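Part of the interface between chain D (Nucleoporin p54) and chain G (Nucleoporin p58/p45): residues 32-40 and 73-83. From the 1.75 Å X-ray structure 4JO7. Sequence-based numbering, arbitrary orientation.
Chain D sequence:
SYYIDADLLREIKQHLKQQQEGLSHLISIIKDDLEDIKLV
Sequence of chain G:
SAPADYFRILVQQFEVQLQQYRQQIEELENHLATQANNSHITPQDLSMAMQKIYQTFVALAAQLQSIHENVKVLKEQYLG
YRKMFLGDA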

ATOM      1  N   ASP D  32      -0.985  -3.613 -10.051  1.00 10.18           N
ATOM      2  CA  ASP D  32      -1.427  -4.320 -11.248  1.00 13.65           C
ATOM      3  C   ASP D  32      -2.954  -4.424 -11.305  1.00 15.99           C
ATOM      4  O   ASP D  32      -3.550  -4.264 -12.367  1.00 12.52           O
ATOM      5  N   ASP D  33      -3.585  -4.696 -10.166  1.00 10.19           N
ATOM      6  CA  ASP D  33      -5.039  -4.749 -10.101  1.00 13.36           C
ATOM      7  C   ASP D  33      -5.676  -3.394 -10.419  1.00 18.35           C
ATOM      8  O   ASP D  33      -6.671  -3.327 -11.140  1.00 11.85           O
ATOM      9  N   LEU D  34      -5.110  -2.315  -9.894  1.00 11.96           N
ATOM     10  CA  LEU D  34      -5.654  -0.985 -10.154  1.00 11.52           C
ATOM     11  C   LEU D  34      -5.469  -0.564 -11.612  1.00 12.84           C
ATOM     12  O   LEU D  34      -6.217   0.259 -12.135  1.00 15.45           O
ATOM     13  N   GLU D  35      -4.472  -1.126 -12.274  1.00 11.15           N
ATOM     14  CA  GLU D  35      -4.240  -0.798 -13.667  1.00 17.42           C
ATOM     15  C   GLU D  35      -5.124  -1.647 -14.583  1.00 19.52           C
ATOM     16  O   GLU D  35      -5.438  -1.239 -15.700  1.00 19.98           O
ATOM     17  N   ASP D  36      -5.542  -2.812 -14.098  1.00 15.40           N
ATOM     18  CA  ASP D  36      -6.320  -3.747 -14.915  1.00 15.89           C
ATOM     19  C   ASP D  36      -7.826  -3.543 -14.812  1.00 16.76           C
ATOM     20  O   ASP D  36      -8.539  -3.691 -15.801  1.00 25.70           O
ATOM     21  N   ILE D  37      -8.321  -3.238 -13.620  1.00 14.03           N
ATOM     22  CA  ILE D  37      -9.765  -3.132 -13.423  1.00 15.37           C
ATOM     23  C   ILE D  37     -10.357  -1.984 -14.239  1.00 16.03           C
ATOM     24  O   ILE D  37      -9.691  -0.987 -14.517  1.00 12.85           O
ATOM     25  N   LYS D  38     -11.613  -2.141 -14.638  1.00 16.12           N
ATOM     26  CA  LYS D  38     -12.286  -1.122 -15.429  1.00 14.86           C
ATOM     27  C   LYS D  38     -13.785  -1.154 -15.171  1.00 12.65           C
ATOM     28  O   LYS D  38     -14.374  -2.221 -14.936  1.00 10.31           O
ATOM     29  N   LEU D  39     -14.398   0.024 -15.203  1.00 11.50           N
ATOM     30  CA  LEU D  39     -15.824   0.134 -14.969  1.00  9.53           C
ATOM     31  C   LEU D  39     -16.560  -0.694 -16.010  1.00 13.07           C
ATOM     32  O   LEU D  39     -17.555  -1.356 -15.706  1.00 14.28           O
ATOM     33  N   VAL D  40     -16.049  -0.649 -17.235  1.00 13.35           N
ATOM     34  CA  VAL D  40     -16.538  -1.471 -18.335  1.00 10.34           C
ATOM     35  C   VAL D  40     -15.449  -1.538 -19.398  1.00 19.12           C
ATOM     36  O   VAL D  40     -14.530  -0.719 -19.397  1.00 17.55           O
ATOM     37  OXT VAL D  40     -15.455  -2.399 -20.276  1.00 19.43           O
TER
ATOM     38  N   VAL G  73     -13.444  -4.708  -3.046  1.00 12.80           N
ATOM     39  CA  VAL G  73     -14.695  -3.967  -2.935  1.00 13.78           C
ATOM     40  C   VAL G  73     -14.906  -3.102  -4.177  1.00 13.29           C
ATOM     41  O   VAL G  73     -16.006  -3.046  -4.722  1.00 11.79           O
ATOM     42  N   LEU G  74     -13.845  -2.443  -4.633  1.00  8.71           N
ATOM     43  CA  LEU G  74     -13.947  -1.594  -5.819  1.00 12.93           C
ATOM     44  C   LEU G  74     -14.397  -2.408  -7.037  1.00  9.99           C
ATOM     45  O   LEU G  74     -15.283  -1.980  -7.786  1.00 12.39           O
ATOM     46  N   LYS G  75     -13.805  -3.583  -7.225  1.00 10.56           N
ATOM     47  CA  LYS G  75     -14.175  -4.455  -8.341  1.00 10.93           C
ATOM     48  C   LYS G  75     -15.659  -4.826  -8.285  1.00 12.20           C
ATOM     49  O   LYS G  75     -16.351  -4.787  -9.301  1.00 13.49           O
ATOM     50  N   GLU G  76     -16.142  -5.175  -7.094  1.00 11.85           N
ATOM     51  CA  GLU G  76     -17.547  -5.531  -6.906  1.00 15.35           C
ATOM     52  C   GLU G  76     -18.464  -4.339  -7.168  1.00 10.62           C
ATOM     53  O   GLU G  76     -19.534  -4.485  -7.759  1.00 12.80           O
ATOM     54  N   GLN G  77     -18.042  -3.159  -6.732  1.00 10.42           N
ATOM     55  CA  GLN G  77     -18.820  -1.953  -6.971  1.00 13.66           C
ATOM     56  C   GLN G  77     -18.892  -1.626  -8.470  1.00 12.65           C
ATOM     57  O   GLN G  77     -19.940  -1.214  -8.977  1.00 11.50           O
ATOM     58  N   TYR G  78     -17.780  -1.818  -9.172  1.00  7.74           N
ATOM     59  CA  TYR G  78     -17.730  -1.564 -10.607  1.00 10.73           C
ATOM     60  C   TYR G  78     -18.697  -2.497 -11.321  1.00 12.06           C
ATOM     61  O   TYR G  78     -19.474  -2.067 -12.182  1.00 12.91           O
ATOM     62  N   LEU G  79     -18.647  -3.778 -10.963  1.00 12.98           N
ATOM     63  CA  LEU G  79     -19.522  -4.775 -11.581  1.00 13.53           C
ATOM     64  C   LEU G  79     -20.983  -4.457 -11.282  1.00 15.69           C
ATOM     65  O   LEU G  79     -21.846  -4.573 -12.153  1.00 14.60           O
ATOM     66  N   GLY G  80     -21.253  -4.030 -10.055  1.00 13.20           N
ATOM     67  CA  GLY G  80     -22.598  -3.650  -9.657  1.00 14.17           C
ATOM     68  C   GLY G  80     -23.132  -2.469 -10.446  1.00 17.79           C
ATOM     69  O   GLY G  80     -24.277  -2.488 -10.907  1.00 16.32           O
ATOM     70  N   TYR G  81     -22.308  -1.437 -10.605  1.00 12.00           N
ATOM     71  CA  TYR G  81     -22.712  -0.251 -11.348  1.00 17.91           C
ATOM     72  C   TYR G  81     -22.905  -0.570 -12.829  1.00 15.85           C
ATOM     73  O   TYR G  81     -23.855  -0.097 -13.466  1.00 14.37           O
ATOM     74  N   ARG G  82     -21.990  -1.369 -13.369  1.00 12.19           N
ATOM     75  CA  ARG G  82     -22.069  -1.813 -14.759  1.00 13.26           C
ATOM     76  C   ARG G  82     -23.395  -2.525 -15.021  1.00 14.81           C
ATOM     77  O   ARG G  82     -24.094  -2.235 -16.002  1.00 12.53           O
ATOM     78  N   LYS G  83     -23.733  -3.466 -14.146  1.00 14.95           N
ATOM     79  CA  LYS G  83     -24.977  -4.214 -14.272  1.00 15.34           C
ATOM     80  C   LYS G  83     -26.182  -3.277 -14.275  1.00 17.77           C
ATOM     81  O   LYS G  83     -27.076  -3.411 -15.114  1.00 19.35           O
TER

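The C-terminal end of the p54 chain lies along one helix of p58/p45, burying 554 Å² between the two stretches. The chain D helix gives out at Ile37(D), the first residue to leave helical phi/psi, and the tail then runs extended through Lys38(D), offering backbone carbonyls as well as side chains. On chain G, the contacting residues Leu74(G), Lys75(G), Tyr78(G), Tyr81(G) and Arg82(G) follow an i, i+1, i+4, i+7, i+8 pattern, as expected for one side of a helix. Ile37(D) points toward the helix with chi1 p and chi2 t; this extends CD1 to 3.5 Å from CD2 of Leu74(G) (t, p) and 4.1 Å from CE2 of Tyr78(G), while its CG2 lies 3.4 Å from CE of Lys75(G). Lys75(G) starts sideways, but its m, t, t, t chain reaches along Ile37(D) and carries NZ to 4.0 Å from OD1 of Asp33(D) (chi1 m), opposite charges too far apart for a salt bridge. Leu34(D) (m, t) adds a looser apolar contact, CD2 to CD2 of Leu74(G) at 4.4 Å. Leu39(D) has its CA-to-CB bond directed away, yet chi1 t and chi2 p bring CD1 back to 4.1 Å from CD1 of Tyr78(G) and 3.9 Å from CD2 of Tyr81(G). Its CB lies over one face of the Tyr78(G) ring, whose chi1 is -85° (m); both tyrosine hydroxyls are hydrogen-bonded elsewhere in the structure. Lys38(D) points away, so its contribution is largely backbone: its C sits 3.4 Å from CD2 of Tyr78(G). Arg82(G) (t, t, m, chi4 179°) turns the edge of its guanidinium to the tail, donating from NE to O of Leu39(D) at 2.8 Å and from NH2 to O of Lys38(D) at 3.0 Å; a weak bond joins NH2 to O of Leu39(D) at 3.3 Å. Val40(D) (p) places CG2 4.0 Å from NE of Arg82(G).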

ATOM      1  CB  ASP D  32      -0.828  -5.725 -11.304  1.00 14.23           C
ATOM      2  CG  ASP D  32       0.665  -5.725 -11.571  1.00 18.94           C
ATOM      3  OD1 ASP D  32       1.223  -4.671 -11.955  1.00 17.27           O
ATOM      4  OD2 ASP D  32       1.280  -6.805 -11.397  1.00 19.43           O
ATOM      5  CB  ASP D  33      -5.501  -5.254  -8.733  1.00 13.39           C
ATOM      6  CG  ASP D  33      -5.247  -6.741  -8.545  1.00 26.44           C
ATOM      7  OD1 ASP D  33      -5.040  -7.440  -9.561  1.00 23.78           O
ATOM      8  OD2 ASP D  33      -5.257  -7.213  -7.387  1.00 20.58           O
ATOM      9  CB  LEU D  34      -5.010   0.042  -9.218  1.00 12.16           C
ATOM     10  CG  LEU D  34      -5.495  -0.022  -7.772  1.00 18.17           C
ATOM     11  CD1 LEU D  34      -4.541   0.761  -6.861  1.00 16.91           C
ATOM     12  CD2 LEU D  34      -6.917   0.514  -7.660  1.00 16.09           C
ATOM     13  CB  GLU D  35      -2.761  -0.973 -14.010  1.00 21.39           C
ATOM     14  CG  GLU D  35      -1.859   0.011 -13.269  1.00 28.05           C
ATOM     15  CD  GLU D  35      -0.393  -0.199 -13.566  1.00 40.99           C
ATOM     16  OE1 GLU D  35      -0.049  -1.251 -14.146  1.00 46.55           O
ATOM     17  OE2 GLU D  35       0.416   0.687 -13.224  1.00 47.39           O
ATOM     18  CB  ASP D  36      -6.011  -5.200 -14.528  1.00 18.79           C
ATOM     19  CG  ASP D  36      -4.608  -5.622 -14.898  1.00 32.82           C
ATOM     20  OD1 ASP D  36      -3.943  -4.893 -15.669  1.00 31.84           O
ATOM     21  OD2 ASP D  36      -4.176  -6.696 -14.420  1.00 23.46           O
ATOM     22  CB  ILE D  37     -10.142  -2.952 -11.937  1.00 17.11           C
ATOM     23  CG1 ILE D  37      -9.572  -1.642 -11.396  1.00 20.36           C
ATOM     24  CG2 ILE D  37      -9.674  -4.147 -11.127  1.00 29.93           C
ATOM     25  CD1 ILE D  37      -9.993  -1.335  -9.973  1.00 53.14           C
ATOM     26  CB  LYS D  38     -11.990  -1.316 -16.922  1.00 16.05           C
ATOM     27  CG  LYS D  38     -12.268  -2.716 -17.433  1.00 25.08           C
ATOM     28  CD  LYS D  38     -11.643  -2.932 -18.813  1.00 38.61           C
ATOM     29  CE  LYS D  38     -10.147  -3.201 -18.715  1.00 53.40           C
ATOM     30  NZ  LYS D  38      -9.459  -3.089 -20.033  1.00 50.59           N
ATOM     31  CB  LEU D  39     -16.271   1.592 -15.035  1.00 13.46           C
ATOM     32  CG  LEU D  39     -17.761   1.806 -14.744  1.00 13.61           C
ATOM     33  CD1 LEU D  39     -18.075   1.414 -13.312  1.00 14.04           C
ATOM     34  CD2 LEU D  39     -18.151   3.250 -14.999  1.00 13.92           C
ATOM     35  CB  VAL D  40     -17.821  -0.901 -18.972  1.00 11.32           C
ATOM     36  CG1 VAL D  40     -17.505   0.292 -19.847  1.00 18.16           C
ATOM     37  CG2 VAL D  40     -18.529  -1.982 -19.789  1.00 16.27           C
TER
ATOM     38  CB  VAL G  73     -14.716  -3.093  -1.673  1.00 10.43           C
ATOM     39  CG1 VAL G  73     -15.804  -2.047  -1.745  1.00 13.92           C
ATOM     40  CG2 VAL G  73     -14.907  -3.968  -0.430  1.00 15.95           C
ATOM     41  CB  LEU G  74     -12.617  -0.895  -6.098  1.00 11.37           C
ATOM     42  CG  LEU G  74     -12.651   0.188  -7.183  1.00  6.26           C
ATOM     43  CD1 LEU G  74     -13.635   1.300  -6.817  1.00 17.44           C
ATOM     44  CD2 LEU G  74     -11.269   0.766  -7.439  1.00 13.31           C
ATOM     45  CB  LYS G  75     -13.337  -5.727  -8.337  1.00 15.39           C
ATOM     46  CG  LYS G  75     -11.873  -5.520  -8.656  1.00 17.93           C
ATOM     47  CD  LYS G  75     -11.114  -6.831  -8.515  1.00 26.11           C
ATOM     48  CE  LYS G  75      -9.657  -6.708  -8.921  1.00 33.71           C
ATOM     49  NZ  LYS G  75      -8.977  -8.028  -8.888  1.00 37.14           N
ATOM     50  CB  GLU G  76     -17.781  -6.070  -5.494  1.00 15.84           C
ATOM     51  CG  GLU G  76     -17.090  -7.399  -5.234  1.00 27.08           C
ATOM     52  CD  GLU G  76     -17.079  -7.792  -3.765  1.00 62.34           C
ATOM     53  OE1 GLU G  76     -17.592  -7.020  -2.930  1.00 71.28           O
ATOM     54  OE2 GLU G  76     -16.548  -8.877  -3.451  1.00 60.71           O
ATOM     55  CB  GLN G  77     -18.243  -0.785  -6.172  1.00 15.15           C
ATOM     56  CG  GLN G  77     -18.491  -0.914  -4.671  1.00 12.48           C
ATOM     57  CD  GLN G  77     -17.765   0.140  -3.845  1.00 14.14           C
ATOM     58  OE1 GLN G  77     -16.744   0.695  -4.265  1.00 12.68           O
ATOM     59  NE2 GLN G  77     -18.295   0.422  -2.660  1.00 18.05           N
ATOM     60  CB  TYR G  78     -16.322  -1.805 -11.154  1.00  9.34           C
ATOM     61  CG  TYR G  78     -15.360  -0.645 -11.051  1.00 11.41           C
ATOM     62  CD1 TYR G  78     -15.609   0.448 -10.225  1.00 11.32           C
ATOM     63  CD2 TYR G  78     -14.198  -0.639 -11.807  1.00 10.81           C
ATOM     64  CE1 TYR G  78     -14.708   1.508 -10.150  1.00 10.27           C
ATOM     65  CE2 TYR G  78     -13.300   0.407 -11.739  1.00 12.29           C
ATOM     66  CZ  TYR G  78     -13.556   1.478 -10.914  1.00 10.11           C
ATOM     67  OH  TYR G  78     -12.642   2.515 -10.872  1.00 11.29           O
ATOM     68  CB  LEU G  79     -19.165  -6.184 -11.101  1.00 18.63           C
ATOM     69  CG  LEU G  79     -17.818  -6.718 -11.593  1.00 16.85           C
ATOM     70  CD1 LEU G  79     -17.538  -8.098 -11.009  1.00 23.86           C
ATOM     71  CD2 LEU G  79     -17.765  -6.761 -13.117  1.00 18.82           C
ATOM     72  CB  TYR G  81     -21.668   0.848 -11.198  1.00 14.55           C
ATOM     73  CG  TYR G  81     -22.095   2.163 -11.800  1.00 11.11           C
ATOM     74  CD1 TYR G  81     -22.793   3.099 -11.048  1.00 13.79           C
ATOM     75  CD2 TYR G  81     -21.810   2.467 -13.126  1.00 12.94           C
ATOM     76  CE1 TYR G  81     -23.185   4.303 -11.594  1.00 19.29           C
ATOM     77  CE2 TYR G  81     -22.195   3.677 -13.683  1.00 12.72           C
ATOM     78  CZ  TYR G  81     -22.884   4.588 -12.914  1.00 19.79           C
ATOM     79  OH  TYR G  81     -23.271   5.788 -13.463  1.00 22.70           O
ATOM     80  CB  ARG G  82     -20.906  -2.759 -15.066  1.00 11.39           C
ATOM     81  CG  ARG G  82     -20.790  -3.162 -16.523  1.00 14.72           C
ATOM     82  CD  ARG G  82     -19.817  -4.320 -16.708  1.00 11.99           C
ATOM     83  NE  ARG G  82     -18.460  -3.979 -16.287  1.00 14.00           N
ATOM     84  CZ  ARG G  82     -17.430  -4.815 -16.332  1.00 15.26           C
ATOM     85  NH1 ARG G  82     -17.587  -6.058 -16.774  1.00 16.61           N
ATOM     86  NH2 ARG G  82     -16.239  -4.408 -15.930  1.00 14.78           N
ATOM     87  CB  LYS G  83     -25.104  -5.258 -13.156  1.00 17.94           C
ATOM     88  CG  LYS G  83     -24.224  -6.477 -13.350  1.00 38.82           C
ATOM     89  CD  LYS G  83     -24.632  -7.614 -12.423  1.00 40.33           C
ATOM     90  CE  LYS G  83     -23.744  -8.836 -12.613  1.00 46.76           C
ATOM     91  NZ  LYS G  83     -22.389  -8.651 -12.020  1.00 57.85           N
TER